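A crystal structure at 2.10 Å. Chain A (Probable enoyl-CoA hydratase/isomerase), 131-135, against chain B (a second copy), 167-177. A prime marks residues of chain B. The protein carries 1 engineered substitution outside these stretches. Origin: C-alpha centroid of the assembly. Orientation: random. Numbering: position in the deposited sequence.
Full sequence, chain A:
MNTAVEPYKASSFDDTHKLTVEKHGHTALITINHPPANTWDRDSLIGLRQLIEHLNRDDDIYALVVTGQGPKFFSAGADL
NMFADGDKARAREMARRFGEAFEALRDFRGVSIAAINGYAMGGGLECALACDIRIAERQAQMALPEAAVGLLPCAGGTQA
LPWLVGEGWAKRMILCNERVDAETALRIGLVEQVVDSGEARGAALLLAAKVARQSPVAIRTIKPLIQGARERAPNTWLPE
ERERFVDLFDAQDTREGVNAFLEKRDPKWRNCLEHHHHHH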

# COMPACT_ATOMS: atom_id res chain seq x y z
N CYS A 131 21.38 7.23 9.38
CA CYS A 131 22.08 8.31 8.68
C CYS A 131 21.92 8.18 7.17
O CYS A 131 21.84 7.07 6.62
CB CYS A 131 23.55 8.26 9.02
SG CYS A 131 23.79 8.17 10.76
N ASP A 132 21.88 9.33 6.49
CA ASP A 132 21.73 9.29 5.04
C ASP A 132 22.93 8.67 4.34
O ASP A 132 22.77 7.85 3.43
CB ASP A 132 21.51 10.69 4.48
CG ASP A 132 20.32 11.35 5.07
OD1 ASP A 132 19.30 10.67 5.33
OD2 ASP A 132 20.39 12.57 5.23
N ILE A 133 24.15 9.05 4.72
CA ILE A 133 25.33 8.63 3.98
C ILE A 133 26.31 8.03 4.97
O ILE A 133 26.45 8.49 6.11
CB ILE A 133 25.97 9.82 3.24
CG1 ILE A 133 24.91 10.59 2.50
CG2 ILE A 133 27.01 9.33 2.24
CD1 ILE A 133 25.39 11.86 1.86
N ARG A 134 27.03 7.02 4.53
CA ARG A 134 27.99 6.36 5.39
C ARG A 134 29.39 6.40 4.79
O ARG A 134 29.59 6.01 3.64
CB ARG A 134 27.55 4.94 5.67
CG ARG A 134 26.32 4.89 6.54
CD ARG A 134 25.49 3.68 6.23
NE ARG A 134 24.97 3.75 4.89
CZ ARG A 134 23.92 4.47 4.56
NH1 ARG A 134 23.29 5.18 5.49
NH2 ARG A 134 23.49 4.50 3.31
N ILE A 135 30.35 6.85 5.60
CA ILE A 135 31.76 6.89 5.24
C ILE A 135 32.51 6.03 6.25
O ILE A 135 32.46 6.32 7.45
CB ILE A 135 32.29 8.33 5.27
CG1 ILE A 135 31.46 9.25 4.38
CG2 ILE A 135 33.76 8.39 4.86
CD1 ILE A 135 31.99 10.65 4.37
N GLU B 167 19.26 4.75 -1.83
CA GLU B 167 19.10 6.08 -1.26
C GLU B 167 20.44 6.78 -1.01
O GLU B 167 20.58 7.98 -1.28
CB GLU B 167 18.31 6.00 0.03
CG GLU B 167 16.91 5.53 -0.16
CD GLU B 167 16.09 5.68 1.10
OE1 GLU B 167 15.14 4.89 1.30
OE2 GLU B 167 16.44 6.57 1.90
N GLY B 168 21.41 6.05 -0.46
CA GLY B 168 22.65 6.71 -0.05
C GLY B 168 23.35 7.38 -1.21
O GLY B 168 23.58 8.59 -1.20
N TRP B 169 23.60 6.61 -2.27
CA TRP B 169 24.25 7.18 -3.44
C TRP B 169 23.36 8.22 -4.10
O TRP B 169 23.83 9.28 -4.52
CB TRP B 169 24.64 6.04 -4.36
CG TRP B 169 26.07 5.61 -4.15
CD1 TRP B 169 26.51 4.47 -3.57
CD2 TRP B 169 27.22 6.33 -4.55
NE1 TRP B 169 27.88 4.43 -3.57
CE2 TRP B 169 28.34 5.57 -4.17
CE3 TRP B 169 27.42 7.55 -5.18
CZ2 TRP B 169 29.64 5.99 -4.41
CZ3 TRP B 169 28.71 7.97 -5.43
CH2 TRP B 169 29.81 7.19 -5.06
N ALA B 170 22.05 7.98 -4.11
CA ALA B 170 21.14 8.97 -4.68
C ALA B 170 21.26 10.31 -3.97
O ALA B 170 21.41 11.35 -4.61
CB ALA B 170 19.70 8.48 -4.57
N LYS B 171 21.32 10.28 -2.64
CA LYS B 171 21.35 11.51 -1.85
C LYS B 171 22.60 12.33 -2.14
O LYS B 171 22.54 13.56 -2.25
CB LYS B 171 21.26 11.14 -0.38
CG LYS B 171 19.90 10.56 -0.07
CD LYS B 171 19.73 10.20 1.40
CE LYS B 171 18.36 9.65 1.71
NZ LYS B 171 18.28 9.26 3.14
N ARG B 172 23.75 11.68 -2.25
CA ARG B 172 24.96 12.43 -2.50
C ARG B 172 24.88 13.18 -3.83
O ARG B 172 25.11 14.39 -3.87
CB ARG B 172 26.15 11.49 -2.43
CG ARG B 172 27.50 12.16 -2.35
CD ARG B 172 28.54 11.17 -1.81
NE ARG B 172 29.89 11.46 -2.28
CZ ARG B 172 30.63 10.55 -2.90
NH1 ARG B 172 30.15 9.34 -3.10
NH2 ARG B 172 31.85 10.85 -3.35
N MET B 173 24.42 12.51 -4.89
CA MET B 173 24.35 13.20 -6.17
C MET B 173 23.42 14.38 -6.07
O MET B 173 23.79 15.51 -6.38
CB MET B 173 23.86 12.28 -7.27
CG MET B 173 24.69 11.09 -7.50
SD MET B 173 23.88 10.08 -8.75
CE MET B 173 23.86 11.25 -10.10
N ILE B 174 22.20 14.15 -5.64
CA ILE B 174 21.28 15.27 -5.59
C ILE B 174 21.58 16.20 -4.42
O ILE B 174 21.85 17.39 -4.62
CB ILE B 174 19.84 14.77 -5.58
CG1 ILE B 174 18.91 15.94 -5.38
CG2 ILE B 174 19.63 13.72 -4.53
CD1 ILE B 174 17.54 15.49 -5.36
N LEU B 175 21.59 15.68 -3.18
CA LEU B 175 21.81 16.55 -2.03
C LEU B 175 23.20 17.14 -1.99
O LEU B 175 23.36 18.30 -1.62
CB LEU B 175 21.49 15.83 -0.72
CG LEU B 175 20.01 15.91 -0.24
CD1 LEU B 175 19.02 15.59 -1.30
CD2 LEU B 175 19.78 15.02 0.97
N CYS B 176 24.24 16.36 -2.30
CA CYS B 176 25.58 16.95 -2.26
C CYS B 176 26.01 17.51 -3.60
O CYS B 176 27.08 18.13 -3.67
CB CYS B 176 26.60 15.92 -1.80
SG CYS B 176 26.14 15.30 -0.23
N ASN B 177 25.19 17.34 -4.64
CA ASN B 177 25.48 17.86 -5.97
C ASN B 177 26.81 17.32 -6.49
O ASN B 177 27.68 18.07 -6.92
CB ASN B 177 25.47 19.38 -5.97
CG ASN B 177 25.55 19.97 -7.37
OD1 ASN B 177 25.31 19.29 -8.37
ND2 ASN B 177 25.93 21.24 -7.44

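The strand of chain A crosses the helix of chain B almost at right angles, at 97°. Their axes approach to 8.4 Å. The main polar link is a salt bridge. Lys171′ points its CA-to-CB bond toward the strand and is m at chi1 and extended beyond it, t from chi2 to chi4. That reach brings Lys171′ NZ to 2.8 Å from Asp132 OD1, where it donates a hydrogen bond. Asp132 has an m rotamer at chi1. Its other oxygen, OD2, is hydrogen-bonded elsewhere in the structure. Lys171′ NZ also makes a weak, longer hydrogen bond to Glu167′ OE2, 3.5 Å away and one helical turn back, so the ammonium is shared by two carboxylates.

Ile133 is m, t. Its CA-to-CB bond points sideways, but the extended CD1 comes nearer the helix. Ile133 CD1 makes an apolar contact with Cys176′ SG at 4.1 Å; Ile133 CD1 also lies 4.4 Å from Arg172′ CB.

The nearest CA atoms across the contact are Gly168′ CA and Ile133 CA, 5.2 Å apart. Asp132 O is 3.7 Å from Gly168′ CA. An ideal CB on Gly168′ would sit 3.0 Å from Arg134 NH2, a clash. The Arg134 side chain bends at chi3 (m), and Arg134 NH1 makes a weak hydrogen bond to Cys131 O at 2.6 Å.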